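Local coordinates for microcin B17-processing protein McbB (Escherichia coli str. K-12 substr. MG1655, PDB 6GRH) that is needed to process the inactive precursor of the peptide antibiotic microcin B17, McbA, into the active peptide, and carries a bound zinc ion, at residues K26-T31 / S35-H40. Numbering follows the deposited sequence.
Sequences KTLLIT and SVDITH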
loop_
_atom_site.group_PDB
_atom_site.type_symbol
_atom_site.label_atom_id
_atom_site.label_comp_id
_atom_site.label_asym_id
_atom_site.label_seq_id
_atom_site.Cartn_x
_atom_site.Cartn_y
_atom_site.Cartn_z
ATOM N N LYS B 26 -0.677 -55.432 10.068
ATOM C CA LYS B 26 -0.417 -54.045 10.444
ATOM C C LYS B 26 -1.477 -53.112 9.859
ATOM O O LYS B 26 -1.809 -53.204 8.681
ATOM C CB LYS B 26 0.954 -53.647 9.930
ATOM N N THR B 27 -1.991 -52.210 10.695
ATOM C CA THR B 27 -2.997 -51.231 10.295
ATOM C C THR B 27 -2.639 -49.871 10.855
ATOM O O THR B 27 -2.413 -49.741 12.049
ATOM C CB THR B 27 -4.391 -51.661 10.786
ATOM O OG1 THR B 27 -4.702 -52.888 10.146
ATOM C CG2 THR B 27 -5.463 -50.657 10.407
ATOM N N LEU B 28 -2.582 -48.871 9.982
ATOM C CA LEU B 28 -2.215 -47.510 10.387
ATOM C C LEU B 28 -3.300 -46.512 9.963
ATOM O O LEU B 28 -3.781 -46.559 8.831
ATOM C CB LEU B 28 -0.876 -47.079 9.789
ATOM C CG LEU B 28 0.373 -47.928 10.021
ATOM C CD1 LEU B 28 1.583 -47.224 9.428
ATOM C CD2 LEU B 28 0.639 -48.217 11.486
ATOM N N LEU B 29 -3.645 -45.641 10.911
ATOM C CA LEU B 29 -4.507 -44.496 10.726
ATOM C C LEU B 29 -3.580 -43.303 10.544
ATOM O O LEU B 29 -2.673 -43.122 11.349
ATOM C CB LEU B 29 -5.357 -44.277 11.984
ATOM C CG LEU B 29 -6.166 -42.981 12.047
ATOM C CD1 LEU B 29 -7.195 -42.956 10.950
ATOM C CD2 LEU B 29 -6.806 -42.722 13.390
ATOM N N ILE B 30 -3.808 -42.514 9.507
ATOM C CA ILE B 30 -3.074 -41.274 9.294
ATOM C C ILE B 30 -4.069 -40.161 9.032
ATOM O O ILE B 30 -4.830 -40.215 8.067
ATOM C CB ILE B 30 -2.109 -41.377 8.100
ATOM C CG1 ILE B 30 -1.236 -42.631 8.223
ATOM C CG2 ILE B 30 -1.252 -40.123 8.012
ATOM C CD1 ILE B 30 -0.579 -43.040 6.925
ATOM N N THR B 31 -4.033 -39.135 9.884
ATOM C CA THR B 31 -4.837 -37.951 9.700
ATOM C C THR B 31 -3.938 -36.724 9.572
ATOM O O THR B 31 -2.716 -36.824 9.634
ATOM C CB THR B 31 -5.799 -37.750 10.874
ATOM O OG1 THR B 31 -5.121 -37.161 11.994
ATOM C CG2 THR B 31 -6.415 -39.104 11.314
ATOM N N SER B 35 -0.898 -39.871 13.699
ATOM C CA SER B 35 -0.839 -41.192 13.128
ATOM C C SER B 35 -0.901 -42.217 14.264
ATOM O O SER B 35 -0.317 -42.003 15.319
ATOM C CB SER B 35 0.420 -41.360 12.295
ATOM O OG SER B 35 0.339 -42.551 11.542
ATOM N N VAL B 36 -1.629 -43.315 14.034
ATOM C CA VAL B 36 -1.869 -44.333 15.073
ATOM C C VAL B 36 -1.680 -45.723 14.480
ATOM O O VAL B 36 -2.206 -46.025 13.420
ATOM C CB VAL B 36 -3.276 -44.193 15.703
ATOM C CG1 VAL B 36 -3.469 -45.185 16.854
ATOM C CG2 VAL B 36 -3.508 -42.777 16.215
ATOM N N ASP B 37 -0.883 -46.545 15.169
ATOM C CA ASP B 37 -0.793 -47.968 14.863
ATOM C C ASP B 37 -2.023 -48.626 15.523
ATOM O O ASP B 37 -2.081 -48.730 16.735
ATOM C CB ASP B 37 0.535 -48.529 15.396
ATOM C CG ASP B 37 0.825 -49.963 14.937
ATOM O OD1 ASP B 37 0.077 -50.532 14.107
ATOM O OD2 ASP B 37 1.829 -50.546 15.418
ATOM N N ILE B 38 -2.993 -49.040 14.725
ATOM C CA ILE B 38 -4.292 -49.501 15.245
ATOM C C ILE B 38 -4.187 -50.974 15.624
ATOM O O ILE B 38 -3.855 -51.802 14.781
ATOM C CB ILE B 38 -5.406 -49.355 14.196
ATOM C CG1 ILE B 38 -5.592 -47.898 13.791
ATOM C CG2 ILE B 38 -6.747 -49.933 14.698
ATOM C CD1 ILE B 38 -6.123 -46.985 14.881
ATOM N N THR B 39 -4.466 -51.304 16.874
ATOM C CA THR B 39 -4.369 -52.706 17.319
ATOM C C THR B 39 -5.712 -53.329 17.707
ATOM O O THR B 39 -5.732 -54.439 18.159
ATOM C CB THR B 39 -3.397 -52.854 18.503
ATOM O OG1 THR B 39 -3.802 -51.956 19.552
ATOM C CG2 THR B 39 -1.933 -52.548 18.045
ATOM N N HIS B 40 -6.812 -52.622 17.500
ATOM C CA HIS B 40 -8.148 -53.084 17.860
ATOM C C HIS B 40 -8.951 -53.279 16.560
ATOM O O HIS B 40 -9.117 -52.328 15.786
ATOM C CB HIS B 40 -8.785 -52.017 18.764
ATOM C CG HIS B 40 -10.110 -52.403 19.358
ATOM N ND1 HIS B 40 -11.296 -52.289 18.670
ATOM C CD2 HIS B 40 -10.436 -52.836 20.600
ATOM C CE1 HIS B 40 -12.294 -52.665 19.454
ATOM N NE2 HIS B 40 -11.798 -53.002 20.630
HETATM O O HOH W 1 -1.696 -52.449 13.438
#
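Leu-29 and Val-36 form the hydrogen-bonded pair of an antiparallel beta hairpin, strands 26-31 and 34-38; the axes of 26-31 and 35-38 come within 4.7 Å at closest, their directions 157° apart. Two backbone bonds define this pair: Leu-29 N donates to Val-36 O with an N-H...O angle of 168°, and Val-36 N returns to Leu-29 O. In the modelled conformer of Ser-35, one of two, OG also donates to Leu-29 O at 3.1 Å; chi1 of -169° puts OG beside the Ser-35 carbonyl carbon.

The tight part is the apolar face, where Ile-38 CD1 lies 4.0 Å from Leu-29 CB and Thr-27 CG2 packs against Ile-38 CB. Helix 73-82 lines it through Phe-79, which touches Val-36 and Ile-38. Strand 34-38 also pairs antiparallel with a strand of another protein's chain, continuing the sheet across the interface.

The end at Asp-37, partly exposed, is looser. Leu-28 CD2, with Leu-222 of the second subunit packed on Leu-28, still rests 3.5 Å from Asp-37 OD1, while OD2 bonds Tyr-225 OH of that subunit. Past Ile-38 N, bonded to Thr-27 O, one water replaces direct pairing: it accepts from Thr-27 N at 2.8 Å and lies 2.7 Å from Asp-37 OD1 and 2.6 Å from Ile-38 O.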